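Local coordinates for S-adenosyl-L-methionine-dependent 2-deoxy-scyllo-inosamine dehydrogenase (Bacillus circulans, PDB 4M7S), which catalyses the radical S-adenosyl-L-methionine-dependent two-electron oxidation of 2-deoxy-scyllo-inosamine to amino-dideoxy-scyllo-inosose in butirosin biosynthesis, using two [4Fe-4S] clusters, at residues Val184-Glu189 with Met195-Ile200; Ala39-Leu44 with Ile57-Tyr62. One frame throughout, in Å; residues are numbered along the deposited sequence. Where two conformers were deposited one is given.

Interaction 1 of 2, residues Val184-Glu189 with Met195-Ile200; sequences VLPCFE and MVMGNI. With SF4 (iron/sulfur cluster), chain B.
The carbonyl oxygen of V184 takes the N-H of M197, with V184 O and M197 N 2.8 Å apart. The bond is nearly straight, 173° at the hydrogen. The CA of V196 lies beside the same oxygen as a longer CH-O contact. V184 also donates: V184 N meets G198 O at 2.9 Å, and the donor is tilted 33° from the carbonyl plane. Apolar side chains fill in around this backbone pair. V184 holds CG2 beside its own backbone N, and this branch meets I200 CG2 at 3.6 Å, the two side chains crossing at about a right angle. P186 is touched by two selenomethionines. P186 CD lies 3.6 Å from M195 CB. P186 CB lies 3.7 Å from M197 CE, which the bend at chi2 (-66°) of M197 helps to place. C187 SG binds FE3 of the cluster at 2.5 Å. C187 SG also accepts a hydrogen bond from E189 N, 3.0 Å away. The loop after strand 183-185 thus carries a ligand of the auxiliary cluster in the SPASM-related region. F214 and F217 of helix 212-222 pack on P186 and M197, I208 of helix 205-209 touches V184, and L185 bonds through its backbone to V177 of strand 175-178.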
ATOM      1  N   VAL A 184       9.121   3.069   5.598  1.00 20.75           N
ATOM      2  CA  VAL A 184       7.713   3.024   5.956  1.00 20.76           C
ATOM      3  C   VAL A 184       7.110   4.425   5.814  1.00 22.21           C
ATOM      4  O   VAL A 184       7.625   5.392   6.381  1.00 23.75           O
ATOM      5  CB  VAL A 184       7.530   2.501   7.383  1.00 23.75           C
ATOM      6  CG1 VAL A 184       6.041   2.391   7.734  1.00 23.10           C
ATOM      7  CG2 VAL A 184       8.222   1.141   7.528  1.00 21.87           C
ATOM      8  N   LEU A 185       6.030   4.528   5.044  1.00 19.74           N
ATOM      9  CA  LEU A 185       5.360   5.809   4.813  1.00 20.36           C
ATOM     10  C   LEU A 185       3.945   5.720   5.399  1.00 23.24           C
ATOM     11  O   LEU A 185       3.384   4.624   5.516  1.00 22.29           O
ATOM     12  CB  LEU A 185       5.293   6.120   3.311  1.00 18.18           C
ATOM     13  CG  LEU A 185       6.549   5.846   2.480  1.00 18.60           C
ATOM     14  CD1 LEU A 185       6.266   6.070   0.995  1.00 18.95           C
ATOM     15  CD2 LEU A 185       7.737   6.702   2.936  1.00 18.36           C
ATOM     16  N   PRO A 186       3.354   6.873   5.758  1.00 21.75           N
ATOM     17  CA  PRO A 186       2.038   6.885   6.397  1.00 23.02           C
ATOM     18  C   PRO A 186       0.898   6.893   5.392  1.00 23.46           C
ATOM     19  O   PRO A 186      -0.255   6.850   5.809  1.00 23.72           O
ATOM     20  CB  PRO A 186       2.047   8.219   7.153  1.00 26.22           C
ATOM     21  CG  PRO A 186       2.857   9.107   6.287  1.00 28.23           C
ATOM     22  CD  PRO A 186       3.950   8.222   5.716  1.00 24.28           C
ATOM     23  N   CYS A 187       1.210   6.940   4.095  1.00 23.33           N
ATOM     24  CA  CYS A 187       0.172   7.109   3.078  1.00 22.72           C
ATOM     25  C   CYS A 187       0.609   6.748   1.649  1.00 22.65           C
ATOM     26  O   CYS A 187       1.786   6.842   1.302  1.00 24.21           O
ATOM     27  CB  CYS A 187      -0.313   8.552   3.077  1.00 24.80           C
ATOM     28  SG  CYS A 187      -1.401   8.880   1.705  1.00 30.95           S
ATOM     29  N   PHE A 188      -0.358   6.353   0.828  1.00 24.80           N
ATOM     30  CA  PHE A 188      -0.088   5.924  -0.550  1.00 27.79           C
ATOM     31  C   PHE A 188       0.227   7.131  -1.432  1.00 31.68           C
ATOM     32  O   PHE A 188       0.677   6.982  -2.571  1.00 32.56           O
ATOM     33  CB  PHE A 188      -1.316   5.204  -1.112  1.00 29.23           C
ATOM     34  CG  PHE A 188      -2.596   5.963  -0.900  1.00 36.50           C
ATOM     35  CD1 PHE A 188      -2.956   7.004  -1.754  1.00 38.26           C
ATOM     36  CD2 PHE A 188      -3.420   5.668   0.179  1.00 35.89           C
ATOM     37  CE1 PHE A 188      -4.122   7.728  -1.542  1.00 39.52           C
ATOM     38  CE2 PHE A 188      -4.588   6.380   0.391  1.00 38.73           C
ATOM     39  CZ  PHE A 188      -4.940   7.415  -0.473  1.00 39.39           C
ATOM     40  N   GLU A 189      -0.038   8.325  -0.907  1.00 30.27           N
ATOM     41  CA  GLU A 189       0.225   9.575  -1.616  1.00 34.78           C
ATOM     42  C   GLU A 189       1.697   9.980  -1.562  1.00 31.90           C
ATOM     43  O   GLU A 189       2.176  10.723  -2.418  1.00 31.87           O
ATOM     44  CB  GLU A 189      -0.618  10.711  -1.021  1.00 41.24           C
ATOM     45  CG  GLU A 189      -2.112  10.631  -1.305  1.00 46.25           C
ATOM     46  CD  GLU A 189      -2.476  11.132  -2.695  1.00 52.81           C
ATOM     47  OE1 GLU A 189      -1.799  12.048  -3.210  1.00 53.19           O
ATOM     48  OE2 GLU A 189      -3.447  10.609  -3.274  1.00 56.75           O
HETATM   49  N   MSE A 195       7.567  11.702   4.284  1.00 29.40           N
HETATM   50  CA  MSE A 195       7.247  11.295   5.646  1.00 31.65           C
HETATM   51  C   MSE A 195       7.733   9.870   5.914  1.00 29.98           C
HETATM   52  O   MSE A 195       6.934   8.983   6.194  1.00 30.91           O
HETATM   53  CB  MSE A 195       5.736  11.372   5.866  1.00 34.85           C
HETATM   54  CG  MSE A 195       5.319  11.953   7.198  1.00 45.94           C
HETATM   55 SE   MSE A 195       6.058  13.735   7.501  1.00 68.43          SE
HETATM   56  CE  MSE A 195       5.140  14.693   6.076  1.00 76.69           C
ATOM     57  N   VAL A 196       9.038   9.648   5.812  1.00 28.68           N
ATOM     58  CA  VAL A 196       9.608   8.347   6.143  1.00 28.65           C
ATOM     59  C   VAL A 196       9.568   8.189   7.660  1.00 28.35           C
ATOM     60  O   VAL A 196      10.128   9.009   8.387  1.00 27.83           O
ATOM     61  CB  VAL A 196      11.048   8.212   5.644  1.00 30.71           C
ATOM     62  CG1 VAL A 196      11.658   6.891   6.143  1.00 33.59           C
ATOM     63  CG2 VAL A 196      11.079   8.273   4.119  1.00 28.02           C
HETATM   64  N   MSE A 197       8.870   7.155   8.120  1.00 25.19           N
HETATM   65  CA  MSE A 197       8.640   6.943   9.548  1.00 26.69           C
HETATM   66  C   MSE A 197       9.704   6.023  10.137  1.00 27.53           C
HETATM   67  O   MSE A 197       9.949   6.020  11.339  1.00 28.23           O
HETATM   68  CB  MSE A 197       7.241   6.364   9.760  1.00 23.16           C
HETATM   69  CG  MSE A 197       6.141   7.279   9.234  1.00 25.42           C
HETATM   70 SE   MSE A 197       6.110   8.916  10.270  1.00 46.52          SE
HETATM   71  CE  MSE A 197       4.358   9.578   9.693  1.00 32.72           C
ATOM     72  N   GLY A 198      10.344   5.250   9.273  1.00 26.54           N
ATOM     73  CA  GLY A 198      11.451   4.400   9.676  1.00 25.02           C
ATOM     74  C   GLY A 198      11.713   3.424   8.549  1.00 27.00           C
ATOM     75  O   GLY A 198      11.232   3.626   7.437  1.00 21.79           O
ATOM     76  N   ASN A 199      12.469   2.369   8.831  1.00 27.32           N
ATOM     77  CA  ASN A 199      12.804   1.375   7.819  1.00 24.76           C
ATOM     78  C   ASN A 199      12.777  -0.009   8.472  1.00 24.80           C
ATOM     79  O   ASN A 199      13.405  -0.213   9.511  1.00 24.84           O
ATOM     80  CB  ASN A 199      14.186   1.685   7.217  1.00 25.89           C
ATOM     81  CG  ASN A 199      14.553   0.748   6.074  1.00 28.57           C
ATOM     82  OD1 ASN A 199      14.794  -0.447   6.292  1.00 27.42           O
ATOM     83  ND2 ASN A 199      14.595   1.285   4.846  1.00 23.65           N
ATOM     84  N   ILE A 200      12.036  -0.941   7.878  1.00 27.25           N
ATOM     85  CA  ILE A 200      11.841  -2.265   8.468  1.00 30.59           C
ATOM     86  C   ILE A 200      13.081  -3.155   8.393  1.00 33.65           C
ATOM     87  O   ILE A 200      13.136  -4.203   9.044  1.00 37.00           O
ATOM     88  CB  ILE A 200      10.663  -3.019   7.822  1.00 29.15           C
ATOM     89  CG1 ILE A 200      10.926  -3.220   6.327  1.00 30.37           C
ATOM     90  CG2 ILE A 200       9.355  -2.275   8.065  1.00 27.54           C
ATOM     91  CD1 ILE A 200      10.210  -4.389   5.750  1.00 31.23           C
TER
HETATM   92 FE1  SF4 B 501      -3.643  13.159   1.754  1.00 27.79          FE
HETATM   93 FE2  SF4 B 501      -2.147  13.329   3.979  1.00 28.24          FE
HETATM   94 FE3  SF4 B 501      -2.267  11.046   2.586  1.00 28.25          FE
HETATM   95 FE4  SF4 B 501      -4.343  11.871   4.031  1.00 27.09          FE
HETATM   96  S1  SF4 B 501      -2.304  11.217   4.883  1.00 27.57           S
HETATM   97  S2  SF4 B 501      -4.465  11.025   1.900  1.00 28.48           S
HETATM   98  S3  SF4 B 501      -4.271  14.142   3.726  1.00 29.62           S
HETATM   99  S4  SF4 B 501      -1.340  13.008   1.825  1.00 29.89           S

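Interaction 2 of 2, residues Ala39-Leu44 with Ile57-Tyr62; sequences ALYKTL and ISFHFY. With SF4 (iron/sulfur cluster), chain C.
Unusually, Y41 points its phenol oxygen at the edge of the F59 ring. Y41 OH lies 3.2 Å from F59 CE1, in the plane of the F59 ring. No hydrogen bond joins the two segments. The two side chains cross at about a right angle. The approach is centred on CE1, for F59 CD1 and F59 CZ are both 4.1 Å from Y41 OH. The carbon of Y41 that bears the hydroxyl follows behind, with Y41 CZ 4.2 Å from F59 CE1. I57 adds a looser touch, I57 CD1 lying 4.2 Å from Y41 OH.

Y41 reaches out from the helix with CG anti to the backbone N (chi1 -172°), which extends the ring away from the helix backbone and lets OH reach F59. The CA atoms of Y41 and F59 are 10.9 Å apart, and the long tyrosine side chain spans much of that gap. F59 follows the end of strand 56-58, with CG beside the backbone N (chi1 -55°), which helps to bring CE1 to Y41.

The contact joins helix 38-50 to the next strand, 56-58, in the partial TIM-barrel of the radical SAM fold. Helix 71-81 flanks it: F74 stacks on the Y41 ring, and T78 touches both Y41 and F59. Farther along, Y62 belongs to the pocket of the other cluster, and its carbonyl oxygen accepts a hydrogen bond from N25 ND2.

The F59 edge presents C-H groups, so the phenol oxygen probably gains a weak electrostatic attraction from the slightly positive rim. With no hydrogen bond between the segments, the direct contact is small and probably only weakly polar.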
ATOM      1  N   ALA A  39      15.214 -11.134   0.936  1.00 23.19           N
ATOM      2  CA  ALA A  39      15.564 -11.102   2.345  1.00 23.69           C
ATOM      3  C   ALA A  39      14.788 -10.008   3.077  1.00 29.66           C
ATOM      4  O   ALA A  39      14.404 -10.177   4.231  1.00 27.57           O
ATOM      5  CB  ALA A  39      17.034 -10.878   2.505  1.00 26.22           C
ATOM      6  N   LEU A  40      14.574  -8.875   2.416  1.00 26.73           N
ATOM      7  CA  LEU A  40      13.832  -7.781   3.049  1.00 20.29           C
ATOM      8  C   LEU A  40      12.362  -8.151   3.175  1.00 19.99           C
ATOM      9  O   LEU A  40      11.717  -7.853   4.188  1.00 20.93           O
ATOM     10  CB  LEU A  40      13.989  -6.464   2.278  1.00 24.19           C
ATOM     11  CG  LEU A  40      13.312  -5.241   2.922  1.00 26.23           C
ATOM     12  CD1 LEU A  40      13.930  -4.940   4.289  1.00 27.76           C
ATOM     13  CD2 LEU A  40      13.394  -4.019   2.008  1.00 25.96           C
ATOM     14  N   TYR A  41      11.823  -8.799   2.146  1.00 22.25           N
ATOM     15  CA  TYR A  41      10.443  -9.246   2.206  1.00 21.74           C
ATOM     16  C   TYR A  41      10.278 -10.313   3.285  1.00 23.60           C
ATOM     17  O   TYR A  41       9.247 -10.362   3.958  1.00 22.02           O
ATOM     18  CB  TYR A  41       9.956  -9.784   0.860  1.00 21.66           C
ATOM     19  CG  TYR A  41       8.465 -10.066   0.859  1.00 20.20           C
ATOM     20  CD1 TYR A  41       7.554  -9.046   0.613  1.00 22.12           C
ATOM     21  CD2 TYR A  41       7.972 -11.338   1.129  1.00 20.12           C
ATOM     22  CE1 TYR A  41       6.195  -9.283   0.624  1.00 22.83           C
ATOM     23  CE2 TYR A  41       6.605 -11.594   1.131  1.00 21.05           C
ATOM     24  CZ  TYR A  41       5.730 -10.555   0.871  1.00 25.05           C
ATOM     25  OH  TYR A  41       4.378 -10.779   0.878  1.00 30.02           O
ATOM     26  N   LYS A  42      11.286 -11.166   3.455  1.00 22.89           N
ATOM     27  CA  LYS A  42      11.210 -12.150   4.531  1.00 24.76           C
ATOM     28  C   LYS A  42      11.172 -11.512   5.924  1.00 25.61           C
ATOM     29  O   LYS A  42      10.383 -11.940   6.770  1.00 25.96           O
ATOM     30  CB  LYS A  42      12.325 -13.203   4.452  1.00 22.58           C
ATOM     31  CG  LYS A  42      12.241 -14.229   5.583  1.00 23.98           C
ATOM     32  CD  LYS A  42      12.965 -15.523   5.225  1.00 24.84           C
ATOM     33  CE  LYS A  42      13.016 -16.502   6.399  1.00 29.64           C
ATOM     34  NZ  LYS A  42      13.706 -15.932   7.574  1.00 29.95           N
ATOM     35  N   THR A  43      12.006 -10.506   6.188  1.00 25.70           N
ATOM     36  CA  THR A  43      11.934  -9.907   7.523  1.00 24.43           C
ATOM     37  C   THR A  43      10.604  -9.184   7.737  1.00 21.66           C
ATOM     38  O   THR A  43      10.105  -9.150   8.849  1.00 24.32           O
ATOM     39  CB  THR A  43      13.162  -9.024   7.961  1.00 35.36           C
ATOM     40  OG1 THR A  43      12.735  -7.696   8.285  1.00 43.28           O
ATOM     41  CG2 THR A  43      14.233  -8.963   6.927  1.00 26.60           C
ATOM     42  N   LEU A  44      10.018  -8.632   6.677  1.00 21.38           N
ATOM     43  CA  LEU A  44       8.682  -8.046   6.807  1.00 20.04           C
ATOM     44  C   LEU A  44       7.645  -9.111   7.174  1.00 22.56           C
ATOM     45  O   LEU A  44       6.774  -8.881   8.021  1.00 22.30           O
ATOM     46  CB  LEU A  44       8.251  -7.340   5.520  1.00 14.89           C
ATOM     47  CG  LEU A  44       6.843  -6.731   5.592  1.00 23.88           C
ATOM     48  CD1 LEU A  44       6.741  -5.659   6.700  1.00 21.00           C
ATOM     49  CD2 LEU A  44       6.426  -6.146   4.257  1.00 20.62           C
ATOM     50  N   ILE A  57      -3.237  -7.095   2.934  1.00 22.71           N
ATOM     51  CA  ILE A  57      -1.902  -6.831   2.418  1.00 23.70           C
ATOM     52  C   ILE A  57      -1.953  -6.699   0.893  1.00 21.16           C
ATOM     53  O   ILE A  57      -2.487  -7.573   0.205  1.00 21.79           O
ATOM     54  CB  ILE A  57      -0.867  -7.907   2.879  1.00 24.45           C
ATOM     55  CG1 ILE A  57       0.509  -7.654   2.257  1.00 22.49           C
ATOM     56  CG2 ILE A  57      -1.356  -9.326   2.554  1.00 22.01           C
ATOM     57  CD1 ILE A  57       1.642  -8.391   2.974  1.00 26.50           C
ATOM     58  N   SER A  58      -1.445  -5.585   0.369  1.00 24.08           N
ATOM     59  CA  SER A  58      -1.298  -5.418  -1.083  1.00 29.43           C
ATOM     60  C   SER A  58       0.173  -5.287  -1.505  1.00 31.41           C
ATOM     61  O   SER A  58       1.042  -5.013  -0.669  1.00 31.45           O
ATOM     62  CB  SER A  58      -2.143  -4.255  -1.613  1.00 35.84           C
ATOM     63  OG  SER A  58      -2.126  -3.151  -0.744  1.00 38.03           O
ATOM     64  N   PHE A  59       0.442  -5.488  -2.798  1.00 26.50           N
ATOM     65  CA  PHE A  59       1.812  -5.641  -3.299  1.00 27.49           C
ATOM     66  C   PHE A  59       2.213  -4.596  -4.333  1.00 33.00           C
ATOM     67  O   PHE A  59       3.091  -4.841  -5.179  1.00 33.02           O
ATOM     68  CB  PHE A  59       1.978  -7.031  -3.905  1.00 25.25           C
ATOM     69  CG  PHE A  59       1.612  -8.131  -2.964  1.00 25.32           C
ATOM     70  CD1 PHE A  59       2.560  -8.668  -2.100  1.00 26.77           C
ATOM     71  CD2 PHE A  59       0.313  -8.612  -2.916  1.00 26.03           C
ATOM     72  CE1 PHE A  59       2.229  -9.682  -1.225  1.00 24.44           C
ATOM     73  CE2 PHE A  59      -0.036  -9.624  -2.023  1.00 25.48           C
ATOM     74  CZ  PHE A  59       0.927 -10.162  -1.185  1.00 24.33           C
ATOM     75  N   HIS A  60       1.592  -3.409  -4.233  0.52 30.37           N
ATOM     76  CA  HIS A  60       1.642  -2.330  -5.250  0.52 31.39           C
ATOM     77  C   HIS A  60       1.765  -0.932  -4.610  0.52 33.36           C
ATOM     78  O   HIS A  60       0.843  -0.499  -3.915  0.52 38.82           O
ATOM     79  CB  HIS A  60       0.335  -2.380  -6.060  0.52 29.29           C
ATOM     80  CG  HIS A  60       0.223  -1.354  -7.153  0.52 30.68           C
ATOM     81  ND1 HIS A  60      -0.207  -1.674  -8.423  0.52 31.14           N
ATOM     82  CD2 HIS A  60       0.437  -0.015  -7.160  0.52 31.95           C
ATOM     83  CE1 HIS A  60      -0.226  -0.585  -9.172  0.52 32.39           C
ATOM     84  NE2 HIS A  60       0.160   0.435  -8.431  0.52 35.46           N
ATOM     85  N   PHE A  61       2.858  -0.202  -4.857  1.00 32.01           N
ATOM     86  CA  PHE A  61       2.947   1.155  -4.321  1.00 30.25           C
ATOM     87  C   PHE A  61       2.703   2.017  -5.545  1.00 31.25           C
ATOM     88  O   PHE A  61       1.606   2.562  -5.728  1.00 32.75           O
ATOM     89  CB  PHE A  61       4.309   1.438  -3.675  1.00 30.38           C
ATOM     90  CG  PHE A  61       4.433   2.812  -3.091  1.00 27.58           C
ATOM     91  CD1 PHE A  61       3.315   3.470  -2.576  1.00 27.72           C
ATOM     92  CD2 PHE A  61       5.661   3.463  -3.072  1.00 26.73           C
ATOM     93  CE1 PHE A  61       3.415   4.744  -2.053  1.00 26.88           C
ATOM     94  CE2 PHE A  61       5.777   4.749  -2.544  1.00 30.04           C
ATOM     95  CZ  PHE A  61       4.644   5.395  -2.037  1.00 29.72           C
ATOM     96  N   TYR A  62       3.708   2.116  -6.407  1.00 28.59           N
ATOM     97  CA  TYR A  62       3.513   2.774  -7.702  1.00 29.20           C
ATOM     98  C   TYR A  62       4.125   1.944  -8.822  1.00 32.14           C
ATOM     99  O   TYR A  62       4.523   2.467  -9.873  1.00 35.18           O
ATOM    100  CB  TYR A  62       4.082   4.183  -7.696  1.00 30.89           C
ATOM    101  CG  TYR A  62       3.184   5.197  -7.026  1.00 34.81           C
ATOM    102  CD1 TYR A  62       2.177   5.839  -7.737  1.00 33.88           C
ATOM    103  CD2 TYR A  62       3.339   5.504  -5.682  1.00 35.40           C
ATOM    104  CE1 TYR A  62       1.352   6.771  -7.126  1.00 36.45           C
ATOM    105  CE2 TYR A  62       2.520   6.431  -5.059  1.00 33.76           C
ATOM    106  CZ  TYR A  62       1.529   7.056  -5.784  1.00 38.16           C
ATOM    107  OH  TYR A  62       0.724   7.977  -5.160  1.00 41.30           O
TER
HETATM  108 FE1  SF4 C 502       1.571   2.146 -13.782  1.00 28.73          FE
HETATM  109 FE2  SF4 C 502      -0.152   3.858 -14.871  1.00 28.21          FE
HETATM  110 FE3  SF4 C 502       1.060   4.507 -12.598  1.00 31.04          FE
HETATM  111 FE4  SF4 C 502      -0.801   2.534 -12.568  1.00 32.45          FE
HETATM  112  S1  SF4 C 502      -1.180   4.756 -13.001  1.00 29.64           S
HETATM  113  S2  SF4 C 502       1.241   2.469 -11.534  1.00 32.88           S
HETATM  114  S3  SF4 C 502      -0.482   1.591 -14.648  1.00 28.53           S
HETATM  115  S4  SF4 C 502       2.098   4.228 -14.645  1.00 26.58           S

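Both interactions are buried and reach the same mixed sheet, but they serve different parts of the chain. Interaction 2 ties a helix to an inner parallel strand of the radical SAM region. Interaction 1 lies at one end of the sheet, where strand 183-185 meets the short, weakly bonded strand 198-199. Their chemistry follows: backbone hydrogen bonds and a cluster ligand in interaction 1, a phenol against a ring edge in interaction 2. They also touch. F188 O and Y62 OH are 2.8 Å apart in a probable hydrogen bond, L185 packs on F61, and I200 packs on L44. The radical SAM and iron-sulfur cluster-binding regions of the chain thus meet through these residues.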